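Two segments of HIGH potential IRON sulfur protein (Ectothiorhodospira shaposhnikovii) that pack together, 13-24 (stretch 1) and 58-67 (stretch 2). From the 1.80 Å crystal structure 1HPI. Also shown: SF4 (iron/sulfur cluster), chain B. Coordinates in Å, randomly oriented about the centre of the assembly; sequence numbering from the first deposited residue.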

# COMPACT_ATOMS: atom_id res chain seq x y z
N ALA A 13 0.78 -11.56 -2.23
CA ALA A 13 -0.53 -12.03 -1.83
C ALA A 13 -1.61 -10.97 -1.95
O ALA A 13 -2.77 -11.27 -2.21
CB ALA A 13 -0.50 -12.60 -0.42
N LEU A 14 -1.21 -9.71 -1.73
CA LEU A 14 -2.13 -8.60 -1.81
C LEU A 14 -1.94 -7.77 -3.08
O LEU A 14 -2.49 -6.69 -3.21
CB LEU A 14 -1.99 -7.72 -0.56
CG LEU A 14 -2.50 -8.46 0.67
CD1 LEU A 14 -2.33 -7.60 1.92
CD2 LEU A 14 -3.97 -8.85 0.49
N GLU A 15 -1.15 -8.29 -4.01
CA GLU A 15 -0.89 -7.61 -5.27
C GLU A 15 -0.44 -6.18 -5.07
O GLU A 15 -0.82 -5.25 -5.77
CB GLU A 15 -2.12 -7.72 -6.19
CG GLU A 15 -2.30 -9.22 -6.44
CD GLU A 15 -3.20 -9.49 -7.59
OE1 GLU A 15 -2.71 -9.07 -8.73
OE2 GLU A 15 -4.28 -10.04 -7.46
N TYR A 16 0.41 -6.03 -4.07
CA TYR A 16 0.92 -4.72 -3.74
C TYR A 16 1.90 -4.15 -4.75
O TYR A 16 2.74 -4.86 -5.30
CB TYR A 16 1.60 -4.79 -2.36
CG TYR A 16 2.45 -3.57 -2.04
CD1 TYR A 16 1.87 -2.46 -1.42
CD2 TYR A 16 3.81 -3.52 -2.35
CE1 TYR A 16 2.62 -1.33 -1.12
CE2 TYR A 16 4.59 -2.40 -2.05
CZ TYR A 16 3.98 -1.30 -1.44
OH TYR A 16 4.71 -0.18 -1.14
N ARG A 17 1.82 -2.84 -4.98
CA ARG A 17 2.72 -2.12 -5.88
C ARG A 17 3.15 -0.84 -5.19
O ARG A 17 2.34 -0.19 -4.54
CB ARG A 17 2.10 -1.66 -7.19
CG ARG A 17 1.66 -2.80 -8.08
CD ARG A 17 2.78 -3.73 -8.51
NE ARG A 17 2.19 -4.95 -9.06
CZ ARG A 17 2.10 -6.09 -8.38
NH1 ARG A 17 2.57 -6.20 -7.15
NH2 ARG A 17 1.53 -7.15 -8.94
N HIS A 18 4.41 -0.43 -5.33
CA HIS A 18 4.86 0.81 -4.71
C HIS A 18 4.26 2.03 -5.41
O HIS A 18 4.16 3.11 -4.82
CB HIS A 18 6.38 0.96 -4.87
CG HIS A 18 7.21 -0.00 -4.10
ND1 HIS A 18 6.95 -0.29 -2.78
CD2 HIS A 18 8.29 -0.72 -4.50
CE1 HIS A 18 7.88 -1.17 -2.40
NE2 HIS A 18 8.70 -1.45 -3.41
N ASP A 19 3.88 1.87 -6.69
CA ASP A 19 3.29 2.94 -7.51
C ASP A 19 1.95 2.45 -8.06
O ASP A 19 1.89 1.58 -8.93
CB ASP A 19 4.25 3.29 -8.67
CG ASP A 19 3.84 4.39 -9.62
OD1 ASP A 19 2.69 4.96 -9.36
OD2 ASP A 19 4.54 4.74 -10.54
N ALA A 20 0.88 3.03 -7.53
CA ALA A 20 -0.48 2.68 -7.90
C ALA A 20 -0.74 2.84 -9.37
O ALA A 20 -1.53 2.11 -9.96
CB ALA A 20 -1.46 3.55 -7.13
N SER A 21 -0.06 3.81 -9.95
CA SER A 21 -0.23 4.06 -11.36
C SER A 21 0.11 2.84 -12.19
O SER A 21 -0.25 2.77 -13.35
CB SER A 21 0.49 5.32 -11.82
OG SER A 21 1.84 5.00 -12.10
N SER A 22 0.78 1.85 -11.60
CA SER A 22 1.14 0.66 -12.34
C SER A 22 0.22 -0.53 -12.07
O SER A 22 0.44 -1.64 -12.54
CB SER A 22 2.58 0.28 -12.02
OG SER A 22 2.65 -0.13 -10.67
N VAL A 23 -0.83 -0.28 -11.31
CA VAL A 23 -1.77 -1.33 -10.99
C VAL A 23 -2.74 -1.65 -12.12
O VAL A 23 -3.31 -0.75 -12.73
CB VAL A 23 -2.59 -0.90 -9.78
CG1 VAL A 23 -3.76 -1.85 -9.58
CG2 VAL A 23 -1.72 -0.86 -8.52
N GLN A 24 -2.94 -2.93 -12.39
CA GLN A 24 -3.87 -3.38 -13.41
C GLN A 24 -4.65 -4.48 -12.70
O GLN A 24 -4.25 -5.64 -12.69
CB GLN A 24 -3.16 -3.80 -14.70
CG GLN A 24 -3.99 -4.80 -15.51
CD GLN A 24 -3.60 -4.80 -16.96
OE1 GLN A 24 -4.02 -5.68 -17.72
NE2 GLN A 24 -2.79 -3.81 -17.36
N LEU A 58 7.22 -0.89 6.08
CA LEU A 58 6.88 0.45 5.65
C LEU A 58 6.39 0.29 4.21
O LEU A 58 7.04 -0.39 3.41
CB LEU A 58 8.07 1.43 5.59
CG LEU A 58 8.66 1.77 6.95
CD1 LEU A 58 9.87 2.68 6.75
CD2 LEU A 58 7.61 2.47 7.80
N VAL A 59 5.25 0.89 3.87
CA VAL A 59 4.73 0.78 2.51
C VAL A 59 4.84 2.15 1.84
O VAL A 59 4.94 3.17 2.52
CB VAL A 59 3.31 0.24 2.42
CG1 VAL A 59 3.26 -1.12 3.12
CG2 VAL A 59 2.33 1.21 3.06
N SER A 60 4.82 2.16 0.51
CA SER A 60 4.90 3.39 -0.26
C SER A 60 3.61 4.21 -0.17
O SER A 60 2.52 3.70 -0.42
CB SER A 60 5.17 3.01 -1.70
OG SER A 60 5.03 4.15 -2.52
N ALA A 61 3.71 5.50 0.19
CA ALA A 61 2.51 6.32 0.28
C ALA A 61 1.78 6.39 -1.07
O ALA A 61 0.57 6.62 -1.16
CB ALA A 61 2.87 7.72 0.75
N ASN A 62 2.52 6.18 -2.15
CA ASN A 62 1.91 6.23 -3.46
C ASN A 62 1.52 4.86 -4.00
O ASN A 62 1.17 4.75 -5.17
CB ASN A 62 2.87 6.79 -4.52
CG ASN A 62 3.48 8.09 -4.07
OD1 ASN A 62 4.70 8.19 -3.89
ND2 ASN A 62 2.62 9.09 -3.88
N GLY A 63 1.60 3.84 -3.15
CA GLY A 63 1.28 2.47 -3.54
C GLY A 63 -0.19 2.06 -3.45
O GLY A 63 -1.09 2.89 -3.30
N TRP A 64 -0.42 0.75 -3.54
CA TRP A 64 -1.77 0.20 -3.49
C TRP A 64 -1.71 -1.31 -3.34
O TRP A 64 -0.74 -1.92 -3.74
CB TRP A 64 -2.47 0.50 -4.84
CG TRP A 64 -3.91 0.08 -4.90
CD1 TRP A 64 -4.97 0.85 -4.56
CD2 TRP A 64 -4.45 -1.18 -5.33
NE1 TRP A 64 -6.14 0.15 -4.73
CE2 TRP A 64 -5.85 -1.10 -5.21
CE3 TRP A 64 -3.88 -2.36 -5.80
CZ2 TRP A 64 -6.68 -2.17 -5.56
CZ3 TRP A 64 -4.70 -3.41 -6.13
CH2 TRP A 64 -6.08 -3.32 -6.02
N CYS A 65 -2.76 -1.90 -2.79
CA CYS A 65 -2.86 -3.34 -2.63
C CYS A 65 -4.35 -3.62 -2.58
O CYS A 65 -5.15 -2.70 -2.41
CB CYS A 65 -2.09 -3.98 -1.45
SG CYS A 65 -2.96 -3.88 0.13
N THR A 66 -4.72 -4.89 -2.72
CA THR A 66 -6.12 -5.30 -2.70
C THR A 66 -6.88 -5.00 -1.41
O THR A 66 -8.11 -4.99 -1.39
CB THR A 66 -6.31 -6.77 -3.14
OG1 THR A 66 -5.66 -7.63 -2.22
CG2 THR A 66 -5.78 -7.00 -4.55
N ALA A 67 -6.14 -4.76 -0.32
CA ALA A 67 -6.77 -4.46 0.94
C ALA A 67 -7.11 -2.97 1.04
O ALA A 67 -7.56 -2.49 2.09
CB ALA A 67 -5.96 -4.93 2.14
FE1 SF4 B . -1.43 0.52 1.09
FE2 SF4 B . -3.88 0.25 2.29
FE3 SF4 B . -1.66 -0.97 3.33
FE4 SF4 B . -2.69 -1.83 0.96
S1 SF4 B . -3.73 -1.85 2.96
S2 SF4 B . -0.52 -1.49 1.42
S3 SF4 B . -3.44 0.08 0.10
S4 SF4 B . -1.99 1.25 3.10
O HOH W 1 -5.34 -10.21 -2.89

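The apolar centre of this contact is built around Trp64, the residue most extensively covered by the opposing stretch. Its indole, with chi1 near 180°, offers a broad flat surface to Val23, whose CG1 sits over one face, 4.2 Å from the centroid of the six-membered ring of Trp64. A C-H group set against the pi cloud in this way is a weak attraction, and the branched valine fits it well: its second methyl touches the same ring, Val23 CG2 lying 3.8 Å from Trp64 CE3. Ala20 points its CB toward stretch 2, where it meets Trp64 CB at 3.9 Å; the small methyl lets the backbone of Ala20 come close while still giving an apolar contact at the root of the tryptophan side chain.

Farther along, Cys65 ties the apolar packing to the iron-sulfur cluster. Its SG binds FE4 of SF4 at 2.2 Å, while its CB points toward stretch 1 and packs against Tyr16 CB at 3.9 Å and Leu14 CB at 3.8 Å. The small cysteine thus serves as metal ligand and packing surface at once. Tyr16 is buried beside it, with its CD1 3.8 Å from S2 of SF4 and its CE1 3.9 Å from Val59 CB, so that the aromatic ring packs against the cluster as well as against stretch 2.

The end of the tyrosine is polar, and its buried hydroxyl is satisfied. Ser60 N donates a nearly straight hydrogen bond to Tyr16 OH (2.9 Å, 171°), and Tyr16 OH also shares a hydrogen bond of 2.8 Å with His18 ND1, in which either could be the donor. Ser60, pointing toward stretch 1, contributes its side chain as well: its OG donates to His18 O at 2.7 Å and accepts a hydrogen bond from Asn62 N at 3.2 Å, which links the contact to the type I turn from Ser60 to Gly63.

Backbone bonds run alongside this packing. Arg17 and Trp64 form a single antiparallel bridge, Arg17 N donating to Trp64 O at 3.0 Å and Trp64 N to Arg17 O at 3.1 Å. Trp64 O also receives a C-H contact from Tyr16 CA at 3.3 Å. The two stretches are so close here that Gly63 CA lies 3.0 Å from Arg17 O; an ideal CB on this residue would come within 2.5 Å of the same Arg17 O, so glycine suits the place by having no side chain.

Toward the margins, two more backbone bonds fasten the stretches. Ala20 N donates to Asn62 O at 2.9 Å, at the start of a short 3-10 segment, and Thr66 N donates to Leu14 O at 2.9 Å with an angle of 170°. Thr66 suits this border by being both polar and apolar: its CG2 lies 4.1 Å from Glu15 CB, while its OG1 is hydrogen-bonded to a water at 2.7 Å. That water donates to Ala13 O at 2.9 Å, extending the contact through solvent.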